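Local atomic coordinates of Lpg2148(MvcA) (Legionella pneumophila subsp. pneumophila str. Philadelphia 1, PDB entry 6K11), a protein that probably acts as a deamidase that also removes ubiquitin from the host ubiquitin-conjugating enzyme UBE2N, thereby regulating its activity during Legionella infection. Residues A[51-56]-A[375-380]; A[111-116]-A[245-250]; A[160-163]-A[169-172]; A[253-258]-A[299-304]. One frame throughout, in Å; residues are numbered along the deposited sequence.

Contact 1 (A[51-56]-A[375-380]); sequences QQIAKE and EHLESL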
loop_
_atom_site.group_PDB
_atom_site.type_symbol
_atom_site.label_atom_id
_atom_site.label_comp_id
_atom_site.label_asym_id
_atom_site.label_seq_id
_atom_site.Cartn_x
_atom_site.Cartn_y
_atom_site.Cartn_z
ATOM N N GLN A 51 -16.613 -6.041 -28.611
ATOM C CA GLN A 51 -16.836 -4.791 -27.897
ATOM C C GLN A 51 -16.271 -4.849 -26.481
ATOM O O GLN A 51 -15.691 -3.867 -25.995
ATOM C CB GLN A 51 -18.334 -4.475 -27.871
ATOM C CG GLN A 51 -18.684 -3.153 -27.230
ATOM C CD GLN A 51 -20.184 -2.976 -27.051
ATOM O OE1 GLN A 51 -20.961 -3.918 -27.237
ATOM N NE2 GLN A 51 -20.598 -1.762 -26.684
ATOM N N GLN A 52 -16.428 -5.989 -25.808
ATOM C CA GLN A 52 -15.864 -6.135 -24.473
ATOM C C GLN A 52 -14.340 -6.081 -24.513
ATOM O O GLN A 52 -13.714 -5.470 -23.640
ATOM C CB GLN A 52 -16.344 -7.440 -23.846
ATOM C CG GLN A 52 -17.794 -7.390 -23.379
ATOM C CD GLN A 52 -18.268 -8.711 -22.815
ATOM O OE1 GLN A 52 -18.266 -8.919 -21.597
ATOM N NE2 GLN A 52 -18.688 -9.611 -23.698
ATOM N N ILE A 53 -13.730 -6.698 -25.527
ATOM C CA ILE A 53 -12.275 -6.646 -25.656
ATOM C C ILE A 53 -11.813 -5.202 -25.828
ATOM O O ILE A 53 -10.854 -4.759 -25.186
ATOM C CB ILE A 53 -11.807 -7.537 -26.821
ATOM C CG1 ILE A 53 -12.111 -9.014 -26.523
ATOM C CG2 ILE A 53 -10.315 -7.318 -27.101
ATOM C CD1 ILE A 53 -11.999 -9.931 -27.741
ATOM N N ALA A 54 -12.489 -4.445 -26.699
ATOM C CA ALA A 54 -12.133 -3.038 -26.877
ATOM C C ALA A 54 -12.245 -2.279 -25.561
ATOM O O ALA A 54 -11.396 -1.433 -25.243
ATOM C CB ALA A 54 -13.021 -2.400 -27.945
ATOM N N LYS A 55 -13.271 -2.600 -24.770
ATOM C CA LYS A 55 -13.475 -1.964 -23.475
ATOM C C LYS A 55 -12.340 -2.287 -22.509
ATOM O O LYS A 55 -11.798 -1.393 -21.842
ATOM C CB LYS A 55 -14.821 -2.414 -22.895
ATOM C CG LYS A 55 -15.141 -1.861 -21.507
ATOM C CD LYS A 55 -16.233 -2.674 -20.822
ATOM C CE LYS A 55 -16.655 -2.039 -19.501
ATOM N NZ LYS A 55 -17.728 -2.818 -18.810
ATOM N N GLU A 56 -11.967 -3.567 -22.417
ATOM C CA GLU A 56 -10.924 -3.949 -21.470
ATOM C C GLU A 56 -9.573 -3.384 -21.880
ATOM O O GLU A 56 -8.774 -2.988 -21.023
ATOM C CB GLU A 56 -10.849 -5.470 -21.343
ATOM C CG GLU A 56 -12.044 -6.083 -20.645
ATOM C CD GLU A 56 -12.151 -5.651 -19.196
ATOM O OE1 GLU A 56 -11.109 -5.331 -18.581
ATOM O OE2 GLU A 56 -13.279 -5.639 -18.666
ATOM N N GLU A 375 -3.955 -8.915 -29.054
ATOM C CA GLU A 375 -3.844 -10.180 -29.773
ATOM C C GLU A 375 -4.080 -11.366 -28.840
ATOM O O GLU A 375 -4.744 -12.339 -29.220
ATOM C CB GLU A 375 -2.482 -10.256 -30.467
ATOM C CG GLU A 375 -2.309 -9.150 -31.518
ATOM C CD GLU A 375 -1.013 -9.238 -32.321
ATOM O OE1 GLU A 375 -0.969 -8.681 -33.449
ATOM O OE2 GLU A 375 -0.035 -9.848 -31.824
ATOM N N HIS A 376 -3.585 -11.288 -27.601
ATOM C CA HIS A 376 -3.783 -12.384 -26.658
ATOM C C HIS A 376 -5.255 -12.527 -26.281
ATOM O O HIS A 376 -5.777 -13.647 -26.179
ATOM C CB HIS A 376 -2.911 -12.166 -25.415
ATOM C CG HIS A 376 -2.643 -13.411 -24.625
ATOM N ND1 HIS A 376 -2.259 -14.602 -25.211
ATOM C CD2 HIS A 376 -2.709 -13.654 -23.292
ATOM C CE1 HIS A 376 -2.092 -15.518 -24.273
ATOM N NE2 HIS A 376 -2.359 -14.972 -23.102
ATOM N N LEU A 377 -5.946 -11.403 -26.081
ATOM C CA LEU A 377 -7.374 -11.453 -25.779
ATOM C C LEU A 377 -8.166 -12.022 -26.954
ATOM O O LEU A 377 -9.057 -12.864 -26.767
ATOM C CB LEU A 377 -7.855 -10.046 -25.421
ATOM C CG LEU A 377 -8.755 -9.810 -24.214
ATOM C CD1 LEU A 377 -8.368 -10.669 -23.027
ATOM C CD2 LEU A 377 -8.673 -8.324 -23.858
ATOM N N GLU A 378 -7.856 -11.578 -28.172
ATOM C CA GLU A 378 -8.576 -12.079 -29.335
ATOM C C GLU A 378 -8.310 -13.564 -29.543
ATOM O O GLU A 378 -9.215 -14.321 -29.914
ATOM C CB GLU A 378 -8.187 -11.279 -30.571
ATOM C CG GLU A 378 -8.699 -9.841 -30.569
ATOM C CD GLU A 378 -8.084 -9.025 -31.681
ATOM O OE1 GLU A 378 -7.079 -9.494 -32.251
ATOM O OE2 GLU A 378 -8.596 -7.925 -31.990
ATOM N N SER A 379 -7.075 -14.005 -29.283
ATOM C CA SER A 379 -6.735 -15.415 -29.429
ATOM C C SER A 379 -7.476 -16.264 -28.406
ATOM O O SER A 379 -8.117 -17.262 -28.757
ATOM C CB SER A 379 -5.212 -15.596 -29.302
ATOM O OG SER A 379 -4.788 -16.830 -29.860
ATOM N N LEU A 380 -7.418 -15.869 -27.132
ATOM C CA LEU A 380 -8.008 -16.678 -26.075
ATOM C C LEU A 380 -9.521 -16.812 -26.232
ATOM O O LEU A 380 -10.101 -17.805 -25.781
ATOM C CB LEU A 380 -7.684 -16.076 -24.709
ATOM C CG LEU A 380 -6.236 -16.234 -24.227
ATOM C CD1 LEU A 380 -6.016 -15.460 -22.928
ATOM C CD2 LEU A 380 -5.877 -17.710 -24.055
#
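I53 and L377 carry this contact, meeting through aliphatic branches alone. The shortest approach is 3.8 Å, from I53 CG2 to L377 CD2. The same methyl also lies 4.0 Å from L377 CB, while I53 CG1 reaches L377 CG at 4.2 Å. I53 thus presses the flank of the leucine with both branches at its CB, and the two side chains overlap while running in opposite senses. The chi1 of I53, -65°, sets CG2 opposite the backbone N and CG1 beside it. Beyond this pair, I53 CD1 reaches the next residue, ending 4.3 Å from E378 CA and equally far from E378 CG, so the stem of that glutamate borders the isoleucine. On the other flank E56 CB comes within 4.4 Å of L377 CD2, but the E56 carboxylate turns away and makes a weak hydrogen bond to S39 OG. No hydrogen bond joins the two segments.

The helical segments behind these groups run nearly antiparallel, at 152°, with their axes 10.5 Å apart. At that spacing the backbones stay well separated: the nearest CA atoms, those of I53 and L377, are 6.9 Å apart, and only 176 Å² is buried in all. Other parts of the chain help to fill the space around the pair: I53 touches I43, and L377 touches I40 and A36. H376 NE2 is hydrogen-bonded to E37 OE2. Helices 49-64 and 358-381 therefore meet beside helix 28-39 and the loop that follows it, in an all-helical part of the chain.

Contact 2 (A[111-116]-A[245-250]); sequences ENTAPS and SPRQFY
P115 and R247 mark the closest approach of the two backbones, with their CA atoms 6.3 Å apart. Neither segment pairs as a strand: 111-116 leaves helical geometry at N112 and is extended at T113, whereas 245-248 is extended throughout, so the gap is bridged by the long R247 side chain. The R247 and T113 side chains cross at about a right angle, and the bend at chi3 (-88°) brings the guanidinium to T113 and P115. P115 CB sits over one guanidinium face, 3.9 Å from R247 NE, displaced toward the rim. Near the guanidinium plane, R247 NH2 gives a weak hydrogen bond to T113 OG1 (3.3 Å, 151° at the hydrogen). A water in that plane accepts from R247 NE at 3.0 Å and lies 2.8 Å from P115 O, to which it can donate. Three nitrogens are thus engaged, for R247 NH1 is hydrogen-bonded to L110 O, which T113 OG1 also contacts by a hydrogen bond. The result is an arginine clasping the C-terminal end of helix 104-111 and the loop beyond it, and thereby joining that helix-to-strand connection to the loop between the antiparallel strands 228-238 and 250-252.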
loop_
_atom_site.group_PDB
_atom_site.type_symbol
_atom_site.label_atom_id
_atom_site.label_comp_id
_atom_site.label_asym_id
_atom_site.label_seq_id
_atom_site.Cartn_x
_atom_site.Cartn_y
_atom_site.Cartn_z
ATOM N N GLU A 111 22.941 5.142 14.352
ATOM C CA GLU A 111 24.124 5.624 15.060
ATOM C C GLU A 111 25.166 4.526 15.239
ATOM O O GLU A 111 26.366 4.816 15.306
ATOM C CB GLU A 111 23.727 6.212 16.415
ATOM C CG GLU A 111 22.647 7.273 16.330
ATOM C CD GLU A 111 22.140 7.718 17.692
ATOM O OE1 GLU A 111 22.536 7.114 18.713
ATOM O OE2 GLU A 111 21.317 8.662 17.732
ATOM N N ASN A 112 24.737 3.264 15.302
ATOM C CA ASN A 112 25.639 2.126 15.435
ATOM C C ASN A 112 26.206 1.642 14.102
ATOM O O ASN A 112 26.693 0.504 14.034
ATOM C CB ASN A 112 24.924 0.969 16.136
ATOM C CG ASN A 112 25.218 0.920 17.622
ATOM O OD1 ASN A 112 24.966 1.885 18.348
ATOM N ND2 ASN A 112 25.756 -0.206 18.082
ATOM N N THR A 113 26.149 2.451 13.043
ATOM C CA THR A 113 26.663 2.055 11.736
ATOM C C THR A 113 27.581 3.147 11.208
ATOM O O THR A 113 27.245 4.334 11.276
ATOM C CB THR A 113 25.527 1.787 10.741
ATOM O OG1 THR A 113 24.660 2.928 10.683
ATOM C CG2 THR A 113 24.720 0.572 11.173
ATOM N N ALA A 114 28.728 2.744 10.682
ATOM C CA ALA A 114 29.725 3.695 10.202
ATOM C C ALA A 114 29.234 4.378 8.935
ATOM O O ALA A 114 29.112 3.709 7.900
ATOM C CB ALA A 114 31.052 2.985 9.939
ATOM N N PRO A 115 28.957 5.686 8.958
ATOM C CA PRO A 115 28.410 6.347 7.758
ATOM C C PRO A 115 29.305 6.236 6.537
ATOM O O PRO A 115 28.802 6.222 5.404
ATOM C CB PRO A 115 28.251 7.810 8.204
ATOM C CG PRO A 115 29.122 7.952 9.414
ATOM C CD PRO A 115 29.126 6.619 10.085
ATOM N N SER A 116 30.620 6.155 6.729
ATOM C CA SER A 116 31.541 6.026 5.608
ATOM C C SER A 116 31.679 4.589 5.125
ATOM O O SER A 116 32.203 4.360 4.025
ATOM C CB SER A 116 32.910 6.576 6.014
ATOM O OG SER A 116 33.167 6.278 7.379
ATOM N N SER A 245 32.002 13.717 5.269
ATOM C CA SER A 245 30.806 14.385 4.778
ATOM C C SER A 245 29.574 13.947 5.570
ATOM O O SER A 245 29.509 12.814 6.052
ATOM C CB SER A 245 30.612 14.087 3.294
ATOM O OG SER A 245 31.693 14.601 2.531
ATOM N N PRO A 246 28.586 14.831 5.723
ATOM C CA PRO A 246 27.407 14.481 6.525
ATOM C C PRO A 246 26.559 13.409 5.847
ATOM O O PRO A 246 26.422 13.374 4.621
ATOM C CB PRO A 246 26.648 15.809 6.640
ATOM C CG PRO A 246 27.074 16.593 5.439
ATOM C CD PRO A 246 28.512 16.208 5.200
ATOM N N ARG A 247 25.995 12.527 6.666
ATOM C CA ARG A 247 25.163 11.448 6.151
ATOM C C ARG A 247 23.842 12.004 5.627
ATOM O O ARG A 247 23.252 12.909 6.225
ATOM C CB ARG A 247 24.932 10.415 7.250
ATOM C CG ARG A 247 23.725 9.532 7.076
ATOM C CD ARG A 247 23.669 8.518 8.199
ATOM N NE ARG A 247 24.423 7.309 7.881
ATOM C CZ ARG A 247 24.633 6.313 8.739
ATOM N NH1 ARG A 247 24.157 6.389 9.976
ATOM N NH2 ARG A 247 25.321 5.246 8.363
ATOM N N GLN A 248 23.395 11.481 4.478
ATOM C CA GLN A 248 22.184 11.946 3.807
ATOM C C GLN A 248 21.268 10.760 3.548
ATOM O O GLN A 248 21.733 9.641 3.325
ATOM C CB GLN A 248 22.495 12.652 2.470
ATOM C CG GLN A 248 23.592 13.701 2.538
ATOM C CD GLN A 248 23.113 15.006 3.130
ATOM O OE1 GLN A 248 21.917 15.195 3.369
ATOM N NE2 GLN A 248 24.047 15.927 3.367
ATOM N N PHE A 249 19.959 11.012 3.586
ATOM C CA PHE A 249 18.950 9.995 3.310
ATOM C C PHE A 249 18.065 10.452 2.163
ATOM O O PHE A 249 17.889 11.657 1.937
ATOM C CB PHE A 249 18.067 9.711 4.531
ATOM C CG PHE A 249 16.897 10.672 4.690
ATOM C CD1 PHE A 249 17.081 11.923 5.270
ATOM C CD2 PHE A 249 15.609 10.312 4.280
ATOM C CE1 PHE A 249 16.020 12.808 5.422
ATOM C CE2 PHE A 249 14.543 11.200 4.429
ATOM C CZ PHE A 249 14.750 12.446 5.017
ATOM N N TYR A 250 17.505 9.487 1.434
ATOM C CA TYR A 250 16.622 9.805 0.310
ATOM C C TYR A 250 15.386 8.928 0.397
ATOM O O TYR A 250 15.509 7.690 0.332
ATOM C CB TYR A 250 17.339 9.616 -1.028
ATOM C CG TYR A 250 18.546 10.517 -1.128
ATOM C CD1 TYR A 250 18.421 11.836 -1.554
ATOM C CD2 TYR A 250 19.796 10.068 -0.728
ATOM C CE1 TYR A 250 19.535 12.674 -1.617
ATOM C CE2 TYR A 250 20.909 10.896 -0.786
ATOM C CZ TYR A 250 20.772 12.193 -1.232
ATOM O OH TYR A 250 21.877 13.015 -1.288
HETATM O O HOH W 1 26.115 6.998 5.434
#

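Contact 3 (A[160-163]-A[169-172]); sequences LYFI and LFNL
F162 and F170 form the hydrogen-bonded pair at the middle of this contact: F162 N reaches F170 O at 2.9 Å, and F170 N reaches F162 O at 2.8 Å. A third bond, L172 N to L160 O, is also 2.8 Å long and nearly straight (169° at the hydrogen), continuing the register where L172 leaves the strand. Y161 with N171 and I163 with L169 are the flanking non-hydrogen-bonded pairs.

The side bearing F162 and F170, with L160 and L172 next to them, is the buried, covered one. The two phenylalanines project in parallel from the same face, with F162 CD2 and F170 CD1 4.1 Å apart. L172 wedges in beside them: its CD1 meets L160 CG, and its CD2 meets F162 CB. F225 packs edge-to-face against both phenylalanine rings, F218 does the same to F162, and I214 touches L160, so helix 206-220 and the chain just after it cover this face.

The opposite face is more exposed, yet holds the closest side-chain approach, 3.5 Å from Y161 CG to L169 CD1. There exposed L169 lies over one face of the partly exposed Y161 ring in a CH-pi contact, its CD1 3.7 Å from the ring centroid and 21° off the normal. L169 CG stands opposite the backbone N (chi1 -179°), an orientation that carries CD1 across to the tyrosine and also to I163 CG1. At the far end a water accepts from L160 N and lies 2.7 Å from N171 OD1, to which it can donate; that oxygen also takes a hydrogen bond from G173 N. Together these features define a beta hairpin, with 169-171 as an outermost strand of the mixed sheet in the MvcA insertion domain.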
loop_
_atom_site.group_PDB
_atom_site.type_symbol
_atom_site.label_atom_id
_atom_site.label_comp_id
_atom_site.label_asym_id
_atom_site.label_seq_id
_atom_site.Cartn_x
_atom_site.Cartn_y
_atom_site.Cartn_z
ATOM N N LEU A 160 -23.362 -15.459 15.201
ATOM C CA LEU A 160 -22.853 -14.098 15.354
ATOM C C LEU A 160 -21.431 -14.128 14.810
ATOM O O LEU A 160 -20.565 -14.795 15.386
ATOM C CB LEU A 160 -22.885 -13.643 16.816
ATOM C CG LEU A 160 -22.341 -12.241 17.117
ATOM C CD1 LEU A 160 -23.227 -11.169 16.459
ATOM C CD2 LEU A 160 -22.252 -12.009 18.606
ATOM N N TYR A 161 -21.198 -13.420 13.701
ATOM C CA TYR A 161 -19.949 -13.482 12.958
ATOM C C TYR A 161 -19.281 -12.115 12.890
ATOM O O TYR A 161 -19.943 -11.066 12.950
ATOM C CB TYR A 161 -20.183 -13.946 11.507
ATOM C CG TYR A 161 -20.446 -15.417 11.280
ATOM C CD1 TYR A 161 -19.550 -16.394 11.730
ATOM C CD2 TYR A 161 -21.553 -15.829 10.545
ATOM C CE1 TYR A 161 -19.781 -17.732 11.488
ATOM C CE2 TYR A 161 -21.790 -17.156 10.302
ATOM C CZ TYR A 161 -20.904 -18.104 10.770
ATOM O OH TYR A 161 -21.149 -19.429 10.522
ATOM N N PHE A 162 -17.956 -12.139 12.735
ATOM C CA PHE A 162 -17.195 -10.985 12.286
ATOM C C PHE A 162 -16.473 -11.426 11.025
ATOM O O PHE A 162 -15.819 -12.476 11.024
ATOM C CB PHE A 162 -16.209 -10.493 13.361
ATOM C CG PHE A 162 -15.186 -9.502 12.860
ATOM C CD1 PHE A 162 -15.581 -8.356 12.174
ATOM C CD2 PHE A 162 -13.838 -9.709 13.095
ATOM C CE1 PHE A 162 -14.636 -7.432 11.711
ATOM C CE2 PHE A 162 -12.876 -8.795 12.645
ATOM C CZ PHE A 162 -13.275 -7.652 11.946
ATOM N N ILE A 163 -16.658 -10.674 9.936
ATOM C CA ILE A 163 -15.890 -10.861 8.707
ATOM C C ILE A 163 -14.830 -9.776 8.679
ATOM O O ILE A 163 -15.170 -8.587 8.686
ATOM C CB ILE A 163 -16.778 -10.772 7.456
ATOM C CG1 ILE A 163 -17.846 -11.851 7.466
ATOM C CG2 ILE A 163 -15.906 -10.848 6.184
ATOM C CD1 ILE A 163 -18.741 -11.823 6.243
ATOM N N LEU A 169 -13.774 -15.393 8.287
ATOM C CA LEU A 169 -15.055 -15.477 8.983
ATOM C C LEU A 169 -14.817 -15.974 10.404
ATOM O O LEU A 169 -14.392 -17.117 10.606
ATOM C CB LEU A 169 -16.003 -16.396 8.217
ATOM C CG LEU A 169 -17.412 -16.634 8.740
ATOM C CD1 LEU A 169 -18.262 -15.399 8.525
ATOM C CD2 LEU A 169 -18.022 -17.837 8.030
ATOM N N PHE A 170 -15.092 -15.123 11.391
ATOM C CA PHE A 170 -14.865 -15.453 12.791
ATOM C C PHE A 170 -16.209 -15.650 13.470
ATOM O O PHE A 170 -17.021 -14.716 13.523
ATOM C CB PHE A 170 -14.077 -14.360 13.512
ATOM C CG PHE A 170 -12.662 -14.192 13.021
ATOM C CD1 PHE A 170 -12.384 -13.342 11.962
ATOM C CD2 PHE A 170 -11.610 -14.861 13.640
ATOM C CE1 PHE A 170 -11.083 -13.176 11.510
ATOM C CE2 PHE A 170 -10.297 -14.709 13.188
ATOM C CZ PHE A 170 -10.041 -13.847 12.122
ATOM N N ASN A 171 -16.440 -16.855 13.992
ATOM C CA ASN A 171 -17.586 -17.099 14.859
ATOM C C ASN A 171 -17.281 -16.482 16.220
ATOM O O ASN A 171 -16.254 -16.796 16.838
ATOM C CB ASN A 171 -17.873 -18.604 14.978
ATOM C CG ASN A 171 -19.196 -18.898 15.685
ATOM O OD1 ASN A 171 -19.528 -18.266 16.699
ATOM N ND2 ASN A 171 -19.944 -19.866 15.165
ATOM N N LEU A 172 -18.149 -15.583 16.673
ATOM C CA LEU A 172 -17.883 -14.828 17.890
ATOM C C LEU A 172 -18.294 -15.574 19.166
ATOM O O LEU A 172 -18.037 -15.064 20.262
ATOM C CB LEU A 172 -18.580 -13.463 17.830
ATOM C CG LEU A 172 -18.008 -12.473 16.809
ATOM C CD1 LEU A 172 -18.575 -11.060 17.046
ATOM C CD2 LEU A 172 -16.473 -12.457 16.888
HETATM O O HOH W 2 -22.048 -17.464 17.055
#

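Contact 4 (A[253-258]-A[299-304]); sequences QAYFGS and DIYAEF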
loop_
_atom_site.group_PDB
_atom_site.type_symbol
_atom_site.label_atom_id
_atom_site.label_comp_id
_atom_site.label_asym_id
_atom_site.label_seq_id
_atom_site.Cartn_x
_atom_site.Cartn_y
_atom_site.Cartn_z
ATOM N N GLN A 253 9.146 6.821 -3.250
ATOM C CA GLN A 253 7.798 6.277 -3.155
ATOM C C GLN A 253 6.985 6.532 -4.419
ATOM O O GLN A 253 7.299 7.404 -5.235
ATOM C CB GLN A 253 7.048 6.877 -1.958
ATOM C CG GLN A 253 6.796 8.387 -2.103
ATOM C CD GLN A 253 5.732 8.850 -1.146
ATOM O OE1 GLN A 253 5.873 8.675 0.063
ATOM N NE2 GLN A 253 4.646 9.392 -1.671
ATOM N N ALA A 254 5.915 5.751 -4.544
ATOM C CA ALA A 254 4.741 6.058 -5.353
ATOM C C ALA A 254 3.522 6.120 -4.433
ATOM O O ALA A 254 3.569 5.682 -3.280
ATOM C CB ALA A 254 4.513 4.995 -6.453
ATOM N N TYR A 255 2.439 6.716 -4.928
ATOM C CA TYR A 255 1.181 6.771 -4.177
ATOM C C TYR A 255 0.038 6.627 -5.173
ATOM O O TYR A 255 -0.195 7.528 -5.988
ATOM C CB TYR A 255 1.061 8.067 -3.359
ATOM C CG TYR A 255 0.166 7.897 -2.152
ATOM C CD1 TYR A 255 -1.210 7.708 -2.303
ATOM C CD2 TYR A 255 0.696 7.878 -0.864
ATOM C CE1 TYR A 255 -2.046 7.520 -1.181
ATOM C CE2 TYR A 255 -0.123 7.704 0.254
ATOM C CZ TYR A 255 -1.484 7.512 0.093
ATOM O OH TYR A 255 -2.266 7.327 1.209
ATOM N N PHE A 256 -0.655 5.483 -5.127
ATOM C CA PHE A 256 -1.690 5.174 -6.115
ATOM C C PHE A 256 -2.742 6.278 -6.199
ATOM O O PHE A 256 -3.261 6.741 -5.175
ATOM C CB PHE A 256 -2.375 3.839 -5.779
ATOM C CG PHE A 256 -3.331 3.360 -6.855
ATOM C CD1 PHE A 256 -4.653 3.789 -6.879
ATOM C CD2 PHE A 256 -2.900 2.478 -7.846
ATOM C CE1 PHE A 256 -5.521 3.361 -7.875
ATOM C CE2 PHE A 256 -3.773 2.039 -8.836
ATOM C CZ PHE A 256 -5.078 2.481 -8.847
ATOM N N GLY A 257 -3.075 6.669 -7.427
ATOM C CA GLY A 257 -4.027 7.742 -7.682
ATOM C C GLY A 257 -3.449 9.133 -7.567
ATOM O O GLY A 257 -4.130 10.104 -7.931
ATOM N N SER A 258 -2.211 9.264 -7.081
ATOM C CA SER A 258 -1.573 10.564 -6.903
ATOM C C SER A 258 -0.361 10.739 -7.809
ATOM O O SER A 258 -0.324 11.701 -8.581
ATOM C CB SER A 258 -1.177 10.775 -5.436
ATOM O OG SER A 258 -0.519 12.031 -5.287
ATOM N N ASP A 299 -1.406 16.655 8.546
ATOM C CA ASP A 299 -0.347 17.559 8.105
ATOM C C ASP A 299 0.965 16.818 7.859
ATOM O O ASP A 299 1.667 17.101 6.877
ATOM C CB ASP A 299 -0.124 18.656 9.148
ATOM C CG ASP A 299 -1.182 19.761 9.097
ATOM O OD1 ASP A 299 -2.015 19.788 8.154
ATOM O OD2 ASP A 299 -1.166 20.602 10.021
ATOM N N ILE A 300 1.335 15.895 8.756
ATOM C CA ILE A 300 2.599 15.181 8.592
ATOM C C ILE A 300 2.510 14.198 7.431
ATOM O O ILE A 300 3.451 14.069 6.624
ATOM C CB ILE A 300 2.981 14.460 9.894
ATOM C CG1 ILE A 300 3.205 15.473 11.020
ATOM C CG2 ILE A 300 4.245 13.603 9.675
ATOM C CD1 ILE A 300 3.700 14.814 12.289
ATOM N N TYR A 301 1.398 13.466 7.358
ATOM C CA TYR A 301 1.153 12.540 6.258
ATOM C C TYR A 301 1.241 13.255 4.909
ATOM O O TYR A 301 1.932 12.796 3.995
ATOM C CB TYR A 301 -0.215 11.893 6.453
ATOM C CG TYR A 301 -0.445 10.603 5.672
ATOM C CD1 TYR A 301 -0.842 10.637 4.339
ATOM C CD2 TYR A 301 -0.304 9.355 6.286
ATOM C CE1 TYR A 301 -1.068 9.454 3.625
ATOM C CE2 TYR A 301 -0.538 8.174 5.580
ATOM C CZ TYR A 301 -0.924 8.235 4.257
ATOM O OH TYR A 301 -1.148 7.067 3.558
ATOM N N ALA A 302 0.581 14.408 4.788
ATOM C CA ALA A 302 0.618 15.165 3.540
ATOM C C ALA A 302 2.020 15.704 3.258
ATOM O O ALA A 302 2.507 15.624 2.121
ATOM C CB ALA A 302 -0.405 16.302 3.592
ATOM N N GLU A 303 2.684 16.261 4.279
ATOM C CA GLU A 303 4.040 16.784 4.091
ATOM C C GLU A 303 4.982 15.712 3.547
ATOM O O GLU A 303 5.774 15.974 2.629
ATOM C CB GLU A 303 4.586 17.343 5.409
ATOM C CG GLU A 303 6.021 17.914 5.326
ATOM C CD GLU A 303 6.577 18.384 6.690
ATOM O OE1 GLU A 303 5.897 18.198 7.732
ATOM O OE2 GLU A 303 7.692 18.945 6.721
ATOM N N PHE A 304 4.923 14.501 4.104
ATOM C CA PHE A 304 5.891 13.489 3.697
ATOM C C PHE A 304 5.480 12.743 2.428
ATOM O O PHE A 304 6.355 12.337 1.657
ATOM C CB PHE A 304 6.118 12.486 4.833
ATOM C CG PHE A 304 7.045 12.995 5.922
ATOM C CD1 PHE A 304 7.524 14.300 5.892
ATOM C CD2 PHE A 304 7.405 12.170 6.987
ATOM C CE1 PHE A 304 8.391 14.777 6.897
ATOM C CE2 PHE A 304 8.266 12.627 7.991
ATOM C CZ PHE A 304 8.763 13.927 7.944
#
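The rings of Y255 and Y301 meet edge to edge, each presenting its hydroxyl in the plane of the other, while the two side chains cross at about a right angle. Their OH atoms are 2.6 Å apart, a short hydrogen bond in which either could be the donor. Close alongside, Y301 CE1 lies 3.4 Å from Y255 OH and 3.9 Å from Y255 CE2, so a carbon edge backs the polar contact. Elsewhere F314 packs edge-to-face with Y255, the H232 ring meets Y255 with planes at about 35°, and K321 makes a cation-pi contact with Y301. Y301 OH is gripped twice, since S231 OG is also hydrogen-bonded to it, which helps to fix the ring. With CG opposite the backbone N (chi1 -161°), the end of Y301 swings in to Y255, although its CB bond does not point that way. Nearby, Q253 OE1 passes 4.0 Å from F304 O, but its partner is H232 NE2, to which it is hydrogen-bonded. Such a glutamine-histidine pair, with tyrosines packed around it, is consistent with the Cys-His-Gln active site of papain-like deamidases of the Cif type.

How the contacts relate
Contact 4 lies nearest the middle of the molecule, about 11 Å from the centre of the chain, and contributes Q253, whose partner H232 lies on strand 228-238, to the probable active site; the other three are peripheral, their centres about 26 to 30 Å out. Contact 1 closes a loop of 318 residues that encloses the rest, and its centre is about 35 Å from that of contact 4. Contacts 2 and 4 adjoin in sequence through 245-250 and 253-258, yet their centres are about 25 Å apart. Contact 3, in the insertion domain, lies about 34 Å from contact 4 and about 49 Å from contact 2, centre to centre, on the opposite side of the chain's centre from contact 2.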